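Local coordinates for protein DJ-1 homolog D (Arabidopsis thaliana, PDB 4OGG) that belongs to the DJ-1/PfpI family and carries two copies of its alpha/beta domain in a single chain, at residues Thr4-Tyr16 with Thr34-Ala48. Numbering follows the deposited sequence.
Sequences TVLILCGDYMEDY and TVCPGKKAGDSCPTA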
ATOM      1  N   THR C   4      15.468  12.968  33.334  1.00 17.11           N
ATOM      2  CA  THR C   4      15.404  11.744  32.547  1.00 17.10           C
ATOM      3  C   THR C   4      13.956  11.277  32.467  1.00 15.55           C
ATOM      4  O   THR C   4      13.290  11.106  33.487  1.00 17.33           O
ATOM      5  CB  THR C   4      16.280  10.645  33.174  1.00 18.26           C
ATOM      6  OG1 THR C   4      17.621  11.131  33.298  1.00 21.40           O
ATOM      7  CG2 THR C   4      16.290   9.399  32.302  1.00 18.40           C
ATOM      8  N   VAL C   5      13.474  11.075  31.245  1.00 15.05           N
ATOM      9  CA  VAL C   5      12.101  10.654  31.015  1.00 14.61           C
ATOM     10  C   VAL C   5      12.028   9.297  30.323  1.00 14.71           C
ATOM     11  O   VAL C   5      12.884   8.960  29.503  1.00 13.94           O
ATOM     12  CB  VAL C   5      11.361  11.701  30.148  1.00 16.13           C
ATOM     13  CG1 VAL C   5      10.021  11.158  29.677  1.00 16.98           C
ATOM     14  CG2 VAL C   5      11.163  12.982  30.947  1.00 16.03           C
ATOM     15  N   LEU C   6      11.001   8.528  30.661  1.00 14.00           N
ATOM     16  CA  LEU C   6      10.792   7.214  30.069  1.00 14.12           C
ATOM     17  C   LEU C   6       9.556   7.264  29.168  1.00 13.24           C
ATOM     18  O   LEU C   6       8.539   7.843  29.542  1.00 12.95           O
ATOM     19  CB  LEU C   6      10.573   6.171  31.168  1.00 15.43           C
ATOM     20  CG  LEU C   6      10.382   4.718  30.729  1.00 16.38           C
ATOM     21  CD1 LEU C   6      11.675   4.207  30.103  1.00 16.17           C
ATOM     22  CD2 LEU C   6       9.997   3.860  31.929  1.00 16.18           C
ATOM     23  N   ILE C   7       9.657   6.682  27.976  1.00 13.57           N
ATOM     24  CA  ILE C   7       8.518   6.640  27.063  1.00 13.19           C
ATOM     25  C   ILE C   7       8.093   5.178  26.941  1.00 14.21           C
ATOM     26  O   ILE C   7       8.902   4.304  26.609  1.00 13.15           O
ATOM     27  CB  ILE C   7       8.865   7.199  25.656  1.00 15.08           C
ATOM     28  CG1 ILE C   7       9.244   8.681  25.758  1.00 16.64           C
ATOM     29  CG2 ILE C   7       7.661   7.040  24.723  1.00 14.63           C
ATOM     30  CD1 ILE C   7       9.515   9.350  24.408  1.00 15.05           C
ATOM     31  N   LEU C   8       6.825   4.922  27.239  1.00 12.70           N
ATOM     32  CA  LEU C   8       6.259   3.578  27.180  1.00 12.39           C
ATOM     33  C   LEU C   8       5.800   3.286  25.755  1.00 13.79           C
ATOM     34  O   LEU C   8       4.722   3.712  25.338  1.00 15.03           O
ATOM     35  CB  LEU C   8       5.086   3.478  28.154  1.00 14.22           C
ATOM     36  CG  LEU C   8       4.270   2.186  28.196  1.00 16.43           C
ATOM     37  CD1 LEU C   8       5.176   0.998  28.486  1.00 16.55           C
ATOM     38  CD2 LEU C   8       3.199   2.315  29.265  1.00 16.67           C
ATOM     39  N   CYS C   9       6.623   2.546  25.018  1.00 14.49           N
ATOM     40  CA  CYS C   9       6.341   2.211  23.624  1.00 14.27           C
ATOM     41  C   CYS C   9       5.726   0.834  23.412  1.00 14.92           C
ATOM     42  O   CYS C   9       5.743  -0.020  24.299  1.00 14.04           O
ATOM     43  CB  CYS C   9       7.629   2.304  22.797  1.00 13.47           C
ATOM     44  SG  CYS C   9       8.471   3.895  22.900  1.00 14.47           S
ATOM     45  N   GLY C  10       5.192   0.635  22.211  1.00 13.56           N
ATOM     46  CA  GLY C  10       4.585  -0.633  21.853  1.00 12.40           C
ATOM     47  C   GLY C  10       4.426  -0.709  20.346  1.00 13.39           C
ATOM     48  O   GLY C  10       4.556   0.303  19.650  1.00 13.30           O
ATOM     49  N   ASP C  11       4.153  -1.901  19.829  1.00 13.20           N
ATOM     50  CA  ASP C  11       3.975  -2.055  18.393  1.00 13.12           C
ATOM     51  C   ASP C  11       2.706  -1.340  17.946  1.00 13.55           C
ATOM     52  O   ASP C  11       1.649  -1.471  18.562  1.00 14.02           O
ATOM     53  CB  ASP C  11       3.915  -3.536  18.010  1.00 12.52           C
ATOM     54  CG  ASP C  11       5.237  -4.248  18.229  1.00 13.08           C
ATOM     55  OD1 ASP C  11       6.224  -3.578  18.599  1.00 12.65           O
ATOM     56  OD2 ASP C  11       5.291  -5.478  18.028  1.00 14.56           O
ATOM     57  N   TYR C  12       2.839  -0.575  16.870  1.00 13.04           N
ATOM     58  CA  TYR C  12       1.747   0.199  16.300  1.00 13.40           C
ATOM     59  C   TYR C  12       1.317   1.394  17.146  1.00 13.67           C
ATOM     60  O   TYR C  12       0.171   1.842  17.094  1.00 13.07           O
ATOM     61  CB  TYR C  12       0.574  -0.721  15.948  1.00 12.90           C
ATOM     62  CG  TYR C  12       0.891  -1.546  14.713  1.00 13.01           C
ATOM     63  CD1 TYR C  12       1.045  -0.931  13.469  1.00 13.96           C
ATOM     64  CD2 TYR C  12       1.092  -2.922  14.796  1.00 14.14           C
ATOM     65  CE1 TYR C  12       1.392  -1.665  12.334  1.00 13.83           C
ATOM     66  CE2 TYR C  12       1.444  -3.669  13.664  1.00 12.91           C
ATOM     67  CZ  TYR C  12       1.592  -3.032  12.440  1.00 13.29           C
ATOM     68  OH  TYR C  12       1.947  -3.753  11.323  1.00 14.80           O
ATOM     69  N   MET C  13       2.254   1.913  17.935  1.00 12.16           N
ATOM     70  CA  MET C  13       1.974   3.120  18.699  1.00 11.38           C
ATOM     71  C   MET C  13       1.934   4.168  17.580  1.00 10.62           C
ATOM     72  O   MET C  13       2.497   3.941  16.505  1.00 10.78           O
ATOM     73  CB  MET C  13       3.120   3.409  19.676  1.00 10.23           C
ATOM     74  CG  MET C  13       4.479   3.568  19.020  1.00 11.25           C
ATOM     75  SD  MET C  13       5.815   3.678  20.236  1.00 12.44           S
ATOM     76  CE  MET C  13       7.180   3.109  19.268  1.00 12.87           C
ATOM     77  N   GLU C  14       1.276   5.301  17.800  1.00 11.46           N
ATOM     78  CA  GLU C  14       1.192   6.317  16.750  1.00 11.66           C
ATOM     79  C   GLU C  14       2.564   6.955  16.535  1.00 11.21           C
ATOM     80  O   GLU C  14       3.183   7.450  17.477  1.00 10.95           O
ATOM     81  CB  GLU C  14       0.142   7.369  17.123  1.00 10.84           C
ATOM     82  CG  GLU C  14      -0.692   7.862  15.936  1.00 12.82           C
ATOM     83  CD  GLU C  14       0.061   8.803  15.011  1.00 12.68           C
ATOM     84  OE1 GLU C  14      -0.374   8.967  13.854  1.00 13.26           O
ATOM     85  OE2 GLU C  14       1.071   9.400  15.437  1.00 11.12           O
ATOM     86  N   ASP C  15       3.028   6.937  15.286  1.00 11.56           N
ATOM     87  CA  ASP C  15       4.347   7.456  14.926  1.00  9.93           C
ATOM     88  C   ASP C  15       4.677   8.859  15.444  1.00 11.07           C
ATOM     89  O   ASP C  15       5.746   9.074  16.010  1.00 10.76           O
ATOM     90  CB  ASP C  15       4.530   7.397  13.400  1.00 12.01           C
ATOM     91  CG  ASP C  15       5.991   7.285  12.986  1.00 13.28           C
ATOM     92  OD1 ASP C  15       6.854   7.089  13.870  1.00 13.68           O
ATOM     93  OD2 ASP C  15       6.283   7.379  11.775  1.00 12.15           O
ATOM     94  N   TYR C  16       3.781   9.820  15.247  1.00 10.00           N
ATOM     95  CA  TYR C  16       4.047  11.172  15.739  1.00 11.13           C
ATOM     96  C   TYR C  16       4.095  11.210  17.263  1.00 10.60           C
ATOM     97  O   TYR C  16       4.929  11.897  17.856  1.00 12.40           O
ATOM     98  CB  TYR C  16       2.955  12.154  15.302  1.00 11.31           C
ATOM     99  CG  TYR C  16       3.051  12.698  13.893  1.00 12.98           C
ATOM    100  CD1 TYR C  16       4.245  12.662  13.175  1.00 13.75           C
ATOM    101  CD2 TYR C  16       1.950  13.327  13.306  1.00 14.24           C
ATOM    102  CE1 TYR C  16       4.342  13.242  11.907  1.00 14.21           C
ATOM    103  CE2 TYR C  16       2.037  13.910  12.052  1.00 14.67           C
ATOM    104  CZ  TYR C  16       3.230  13.866  11.359  1.00 15.81           C
ATOM    105  OH  TYR C  16       3.306  14.461  10.122  1.00 21.68           O
ATOM    106  N   THR C  34      13.444   4.831  25.759  1.00 14.57           N
ATOM    107  CA  THR C  34      12.252   4.216  25.183  1.00 13.69           C
ATOM    108  C   THR C  34      12.296   2.712  25.395  1.00 12.82           C
ATOM    109  O   THR C  34      13.304   2.073  25.109  1.00 14.97           O
ATOM    110  CB  THR C  34      12.165   4.499  23.682  1.00 13.73           C
ATOM    111  OG1 THR C  34      13.378   4.073  23.049  1.00 15.81           O
ATOM    112  CG2 THR C  34      11.960   5.989  23.432  1.00 11.81           C
ATOM    113  N   VAL C  35      11.191   2.155  25.874  1.00 13.38           N
ATOM    114  CA  VAL C  35      11.102   0.728  26.150  1.00 12.82           C
ATOM    115  C   VAL C  35       9.786   0.114  25.679  1.00 14.30           C
ATOM    116  O   VAL C  35       8.772   0.799  25.555  1.00 13.91           O
ATOM    117  CB  VAL C  35      11.244   0.454  27.668  1.00 12.67           C
ATOM    118  CG1 VAL C  35      12.596   0.951  28.167  1.00 13.56           C
ATOM    119  CG2 VAL C  35      10.114   1.140  28.435  1.00 13.61           C
ATOM    120  N   CYS C  36       9.817  -1.190  25.422  1.00 14.07           N
ATOM    121  CA  CYS C  36       8.632  -1.924  25.003  1.00 15.12           C
ATOM    122  C   CYS C  36       8.719  -3.285  25.669  1.00 14.86           C
ATOM    123  O   CYS C  36       9.754  -3.948  25.585  1.00 15.12           O
ATOM    124  CB  CYS C  36       8.602  -2.099  23.485  1.00 13.62           C
ATOM    125  SG  CYS C  36       7.218  -3.135  22.906  1.00 15.41           S
ATOM    126  N   PRO C  37       7.646  -3.719  26.351  1.00 14.93           N
ATOM    127  CA  PRO C  37       7.707  -5.032  27.006  1.00 15.90           C
ATOM    128  C   PRO C  37       8.120  -6.140  26.045  1.00 17.43           C
ATOM    129  O   PRO C  37       7.680  -6.176  24.898  1.00 18.06           O
ATOM    130  CB  PRO C  37       6.288  -5.219  27.550  1.00 16.09           C
ATOM    131  CG  PRO C  37       5.442  -4.390  26.605  1.00 16.61           C
ATOM    132  CD  PRO C  37       6.290  -3.150  26.432  1.00 15.36           C
ATOM    133  N   GLY C  38       8.984  -7.033  26.515  1.00 17.86           N
ATOM    134  CA  GLY C  38       9.431  -8.135  25.683  1.00 16.88           C
ATOM    135  C   GLY C  38      10.502  -7.787  24.666  1.00 17.42           C
ATOM    136  O   GLY C  38      10.926  -8.647  23.895  1.00 17.30           O
ATOM    137  N   LYS C  39      10.945  -6.533  24.652  1.00 16.39           N
ATOM    138  CA  LYS C  39      11.972  -6.109  23.708  1.00 16.38           C
ATOM    139  C   LYS C  39      13.143  -5.458  24.424  1.00 17.21           C
ATOM    140  O   LYS C  39      13.002  -4.972  25.546  1.00 17.20           O
ATOM    141  CB  LYS C  39      11.385  -5.142  22.673  1.00 17.93           C
ATOM    142  CG  LYS C  39      10.283  -5.768  21.835  1.00 16.17           C
ATOM    143  CD  LYS C  39       9.921  -4.937  20.612  1.00 16.38           C
ATOM    144  CE  LYS C  39       8.886  -5.674  19.770  1.00 17.95           C
ATOM    145  NZ  LYS C  39       8.619  -5.011  18.461  1.00 17.84           N
ATOM    146  N   LYS C  40      14.297  -5.451  23.765  1.00 18.71           N
ATOM    147  CA  LYS C  40      15.505  -4.877  24.342  1.00 20.73           C
ATOM    148  C   LYS C  40      15.989  -3.686  23.532  1.00 19.64           C
ATOM    149  O   LYS C  40      15.538  -3.461  22.407  1.00 19.20           O
ATOM    150  CB  LYS C  40      16.614  -5.931  24.388  1.00 23.27           C
ATOM    151  CG  LYS C  40      16.196  -7.261  24.995  1.00 27.57           C
ATOM    152  CD  LYS C  40      17.371  -8.230  25.065  1.00 31.64           C
ATOM    153  CE  LYS C  40      17.984  -8.469  23.692  1.00 35.06           C
ATOM    154  NZ  LYS C  40      19.105  -9.455  23.752  1.00 38.00           N
ATOM    155  N   ALA C  41      16.914  -2.922  24.108  1.00 19.65           N
ATOM    156  CA  ALA C  41      17.469  -1.765  23.425  1.00 18.15           C
ATOM    157  C   ALA C  41      18.026  -2.233  22.089  1.00 18.89           C
ATOM    158  O   ALA C  41      18.692  -3.268  22.009  1.00 19.22           O
ATOM    159  CB  ALA C  41      18.575  -1.135  24.263  1.00 20.37           C
ATOM    160  N   GLY C  42      17.749  -1.468  21.041  1.00 17.36           N
ATOM    161  CA  GLY C  42      18.219  -1.836  19.721  1.00 16.02           C
ATOM    162  C   GLY C  42      17.111  -2.466  18.897  1.00 17.25           C
ATOM    163  O   GLY C  42      17.170  -2.445  17.668  1.00 17.86           O
ATOM    164  N   ASP C  43      16.111  -3.039  19.565  1.00 17.47           N
ATOM    165  CA  ASP C  43      14.988  -3.658  18.863  1.00 17.02           C
ATOM    166  C   ASP C  43      14.093  -2.571  18.285  1.00 17.69           C
ATOM    167  O   ASP C  43      14.131  -1.426  18.732  1.00 17.84           O
ATOM    168  CB  ASP C  43      14.154  -4.534  19.802  1.00 18.54           C
ATOM    169  CG  ASP C  43      14.841  -5.837  20.156  1.00 19.85           C
ATOM    170  OD1 ASP C  43      15.788  -6.233  19.446  1.00 22.53           O
ATOM    171  OD2 ASP C  43      14.412  -6.473  21.138  1.00 20.30           O
ATOM    172  N   SER C  44      13.280  -2.937  17.300  1.00 16.72           N
ATOM    173  CA  SER C  44      12.391  -1.975  16.667  1.00 17.56           C
ATOM    174  C   SER C  44      10.917  -2.297  16.858  1.00 16.52           C
ATOM    175  O   SER C  44      10.536  -3.445  17.101  1.00 16.35           O
ATOM    176  CB  SER C  44      12.696  -1.889  15.169  1.00 19.49           C
ATOM    177  OG  SER C  44      12.496  -3.143  14.543  1.00 25.64           O
ATOM    178  N   CYS C  45      10.097  -1.255  16.753  1.00 14.21           N
ATOM    179  CA  CYS C  45       8.649  -1.370  16.875  1.00 14.00           C
ATOM    180  C   CYS C  45       8.010  -0.747  15.648  1.00 13.42           C
ATOM    181  O   CYS C  45       8.388   0.351  15.245  1.00 13.15           O
ATOM    182  CB  CYS C  45       8.121  -0.578  18.071  1.00 14.79           C
ATOM    183  SG  CYS C  45       8.445  -1.230  19.694  1.00 15.76           S
ATOM    184  N   PRO C  46       7.050  -1.442  15.024  1.00 13.33           N
ATOM    185  CA  PRO C  46       6.431  -0.811  13.860  1.00 13.28           C
ATOM    186  C   PRO C  46       5.556   0.297  14.436  1.00 13.43           C
ATOM    187  O   PRO C  46       5.157   0.226  15.601  1.00 13.28           O
ATOM    188  CB  PRO C  46       5.597  -1.942  13.258  1.00 13.44           C
ATOM    189  CG  PRO C  46       5.221  -2.762  14.460  1.00 15.34           C
ATOM    190  CD  PRO C  46       6.522  -2.802  15.241  1.00 14.06           C
ATOM    191  N   THR C  47       5.268   1.329  13.651  1.00 11.59           N
ATOM    192  CA  THR C  47       4.407   2.399  14.142  1.00 10.71           C
ATOM    193  C   THR C  47       3.226   2.561  13.200  1.00 11.04           C
ATOM    194  O   THR C  47       3.250   2.070  12.073  1.00 11.17           O
ATOM    195  CB  THR C  47       5.145   3.755  14.229  1.00  9.64           C
ATOM    196  OG1 THR C  47       5.536   4.171  12.918  1.00 11.64           O
ATOM    197  CG2 THR C  47       6.389   3.635  15.106  1.00 11.25           C
ATOM    198  N   ALA C  48       2.193   3.250  13.670  1.00 11.55           N
ATOM    199  CA  ALA C  48       1.006   3.490  12.860  1.00 11.32           C
ATOM    200  C   ALA C  48       0.879   4.968  12.537  1.00 13.19           C
ATOM    201  O   ALA C  48       1.215   5.827  13.356  1.00 12.57           O
ATOM    202  CB  ALA C  48      -0.238   3.023  13.607  1.00 11.96           C
TER
HETATM  203  O   HOH W   1       7.466  -6.851  17.010  1.00 20.41           O
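Asp-11 reaches across to Lys-39, Cys-45 and Pro-46 with every atom of its side chain. CB rests on the Pro-46 ring, 3.9 Å from Pro-46 CG, and Asp-11 CG lies 3.6 Å from Pro-46 CD. With CG beside its own backbone N (chi1 -67°), the carboxylate faces the lysine: Asp-11 OD1 takes Lys-39 NZ on its syn lone pair at 2.8 Å, a salt bridge. Asp-11 OD1 also lies 3.4 Å from Cys-45 SG. A water accepts from Lys-39 NZ and donates to Asp-11 OD2; OD2 also receives Gln-249 N of the second subunit, tying this domain to its partner chain. The extended lysine gives a further hydrogen bond to Ser-44 O. The Tyr-12 ring receives Pro-46 CG over one face as a CH-pi contact, 4.1 Å from the centroid and 16° off the normal, while Ala-48 CB sits at its edge. Tyr-12 N bonds to Pro-46 O from above the carbonyl plane. The two segments pass from the six-stranded sheet (3-8, 30-35) to the small one (13-14, 44-51) of the first DJ-1/PfpI domain. Strand 3-8 runs parallel to 30-35, completing a beta-alpha-beta crossover through helix 15-27; Val-35 N bonds to Ile-7 O and Cys-9 N to Val-35 O (2.8 Å). Beyond the type II turn from Gly-10 to Met-13, Ala-48 N meets Met-13 O at 2.9 Å and Asp-15 N bonds to Ala-48 O. Glu-14, at the N-cap of the helix, accepts from Tyr-16 N through OE2, and its OE1 from His-257. Asp-15 turns its carboxylate to Tyr-209 and His-64; Thr-47 OG1 lies close to Asp-15 CG (3.1 Å) without bonding to the carboxylate, and bonds instead to His-64 O.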